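Local coordinates for octaprenyl Pyrophosphate Synthase (Helicobacter pylori, PDB 3TC1), which catalyses the chain elongation of an allylic diphosphate with isopentenyl diphosphate units to make octaprenyl pyrophosphate, a C40 isoprenoid, at the interface of chains A and B. Sequence-based numbering; all coordinates share one arbitrary frame. Chains: chain A/B, Octaprenyl Pyrophosphate Synthase.

The interface of chains A and B. Residues chain A 121, 124-125, 128-129; chain B 113-114, 117-118.
Two copies of this all-helical trans-prenyltransferase of the polyprenyl synthetase family meet here in a two-fold symmetric interface, probably the homodimer usual in the family. In this patch, helix 121-144 of chain A packs against the C-terminal end of helix 92-116 of chain B and the loop that follows it. A:Gln125 can be traced from root to tip. Its CG stands anti to the carbonyl carbon (chi1 -82°), and the chain is extended beyond it. CB of A:Gln125 touches the ring of B:Phe114, 3.6 Å from CE1. CG approaches that same ring atom. At the tip the amide splits: OE1 of A:Gln125 passes beside CZ of B:Phe114, 4.0 Å away. NE2 of A:Gln125 offers B:Ser117 OG a weak, bent hydrogen bond (3.5 Å, 138° at H). The same NE2 also rests against the aliphatic CG of B:Lys118. The glutamine and phenylalanine side chains cross obliquely, and the 64° between amide and ring planes rules out a parallel stack.

The B:Phe114 ring, with CG anti to the backbone N, turns its edge to chain A: the carbonyl oxygen of A:Gln125 and OG of A:Ser128 both lie in its plane, the latter 3.3 Å from CD1 of B:Phe114. A:Asn129 adds a looser contact to this ring through CB. The A:Ser128 hydroxyl OG is directed back into its own helix, donating to a lone pair of A:Ala124 O at 2.9 Å, in the carbonyl plane. CB of A:Ser128 abuts the edge of B:Phe113, 3.5 Å from CD2. B:Ser117 OG likewise bonds within its chain, donating to B:Phe114 O (2.6 Å) from above the carbonyl plane, off the lone pairs. A:Glu121 crosses B:Lys118 at about a right angle, but the carboxylate OE1 of A:Glu121 and the amine NZ of B:Lys118 are 6.6 Å apart; any attraction between them would be long-range.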
loop_
_atom_site.group_PDB
_atom_site.type_symbol
_atom_site.label_atom_id
_atom_site.label_comp_id
_atom_site.label_asym_id
_atom_site.label_seq_id
_atom_site.Cartn_x
_atom_site.Cartn_y
_atom_site.Cartn_z
ATOM N N GLU A 121 -15.125 -14.106 3.222
ATOM C CA GLU A 121 -15.123 -13.433 1.943
ATOM C C GLU A 121 -15.880 -12.120 1.796
ATOM O O GLU A 121 -15.332 -11.158 1.262
ATOM C CB GLU A 121 -15.589 -14.422 0.885
ATOM C CG GLU A 121 -15.330 -13.978 -0.521
ATOM C CD GLU A 121 -15.410 -15.133 -1.487
ATOM O OE1 GLU A 121 -15.380 -14.889 -2.709
ATOM O OE2 GLU A 121 -15.494 -16.288 -1.018
ATOM N N ALA A 124 -14.082 -9.420 3.783
ATOM C CA ALA A 124 -12.773 -9.199 3.188
ATOM C C ALA A 124 -12.909 -8.379 1.907
ATOM O O ALA A 124 -12.107 -7.484 1.640
ATOM C CB ALA A 124 -12.097 -10.535 2.888
ATOM N N GLN A 125 -13.927 -8.687 1.112
ATOM C CA GLN A 125 -14.143 -7.967 -0.135
ATOM C C GLN A 125 -14.671 -6.553 0.081
ATOM O O GLN A 125 -14.296 -5.632 -0.639
ATOM C CB GLN A 125 -15.095 -8.755 -1.036
ATOM C CG GLN A 125 -14.389 -9.855 -1.809
ATOM C CD GLN A 125 -15.337 -10.719 -2.609
ATOM O OE1 GLN A 125 -16.352 -10.244 -3.118
ATOM N NE2 GLN A 125 -14.999 -11.994 -2.745
ATOM N N SER A 128 -11.557 -4.487 1.380
ATOM C CA SER A 128 -10.487 -4.332 0.399
ATOM C C SER A 128 -10.978 -3.448 -0.748
ATOM O O SER A 128 -10.222 -2.643 -1.291
ATOM C CB SER A 128 -9.999 -5.695 -0.123
ATOM O OG SER A 128 -10.990 -6.387 -0.857
ATOM N N ASN A 129 -12.250 -3.579 -1.109
ATOM C CA ASN A 129 -12.797 -2.754 -2.173
ATOM C C ASN A 129 -12.821 -1.306 -1.693
ATOM O O ASN A 129 -12.606 -0.380 -2.474
ATOM C CB ASN A 129 -14.208 -3.210 -2.537
ATOM C CG ASN A 129 -14.789 -2.431 -3.700
ATOM O OD1 ASN A 129 -14.262 -2.468 -4.814
ATOM N ND2 ASN A 129 -15.884 -1.717 -3.447
ATOM N N PHE B 113 -5.576 -7.705 -3.460
ATOM C CA PHE B 113 -6.130 -8.365 -2.275
ATOM C C PHE B 113 -7.611 -8.653 -2.452
ATOM O O PHE B 113 -8.125 -9.653 -1.938
ATOM C CB PHE B 113 -5.973 -7.500 -1.028
ATOM C CG PHE B 113 -6.332 -8.213 0.254
ATOM C CD1 PHE B 113 -5.405 -9.033 0.897
ATOM C CD2 PHE B 113 -7.601 -8.078 0.808
ATOM C CE1 PHE B 113 -5.740 -9.705 2.078
ATOM C CE2 PHE B 113 -7.946 -8.743 1.982
ATOM C CZ PHE B 113 -7.011 -9.559 2.621
ATOM N N PHE B 114 -8.300 -7.764 -3.155
ATOM C CA PHE B 114 -9.722 -7.947 -3.385
ATOM C C PHE B 114 -9.931 -9.266 -4.116
ATOM O O PHE B 114 -10.781 -10.070 -3.739
ATOM C CB PHE B 114 -10.287 -6.796 -4.216
ATOM C CG PHE B 114 -11.745 -6.961 -4.557
ATOM C CD1 PHE B 114 -12.727 -6.716 -3.605
ATOM C CD2 PHE B 114 -12.130 -7.413 -5.818
ATOM C CE1 PHE B 114 -14.076 -6.921 -3.902
ATOM C CE2 PHE B 114 -13.476 -7.622 -6.125
ATOM C CZ PHE B 114 -14.450 -7.377 -5.166
ATOM N N SER B 117 -9.076 -12.579 -2.005
ATOM C CA SER B 117 -10.088 -13.105 -1.090
ATOM C C SER B 117 -10.917 -14.247 -1.688
ATOM O O SER B 117 -11.623 -14.954 -0.970
ATOM C CB SER B 117 -11.020 -11.978 -0.654
ATOM O OG SER B 117 -11.728 -11.464 -1.766
ATOM N N LYS B 118 -10.830 -14.427 -3.000
ATOM C CA LYS B 118 -11.585 -15.477 -3.673
ATOM C C LYS B 118 -10.764 -16.758 -3.773
ATOM O O LYS B 118 -11.245 -17.783 -4.263
ATOM C CB LYS B 118 -11.979 -15.009 -5.076
ATOM C CG LYS B 118 -12.729 -13.683 -5.101
ATOM C CD LYS B 118 -12.899 -13.178 -6.525
ATOM C CE LYS B 118 -13.614 -11.838 -6.556
ATOM N NZ LYS B 118 -13.662 -11.258 -7.928
#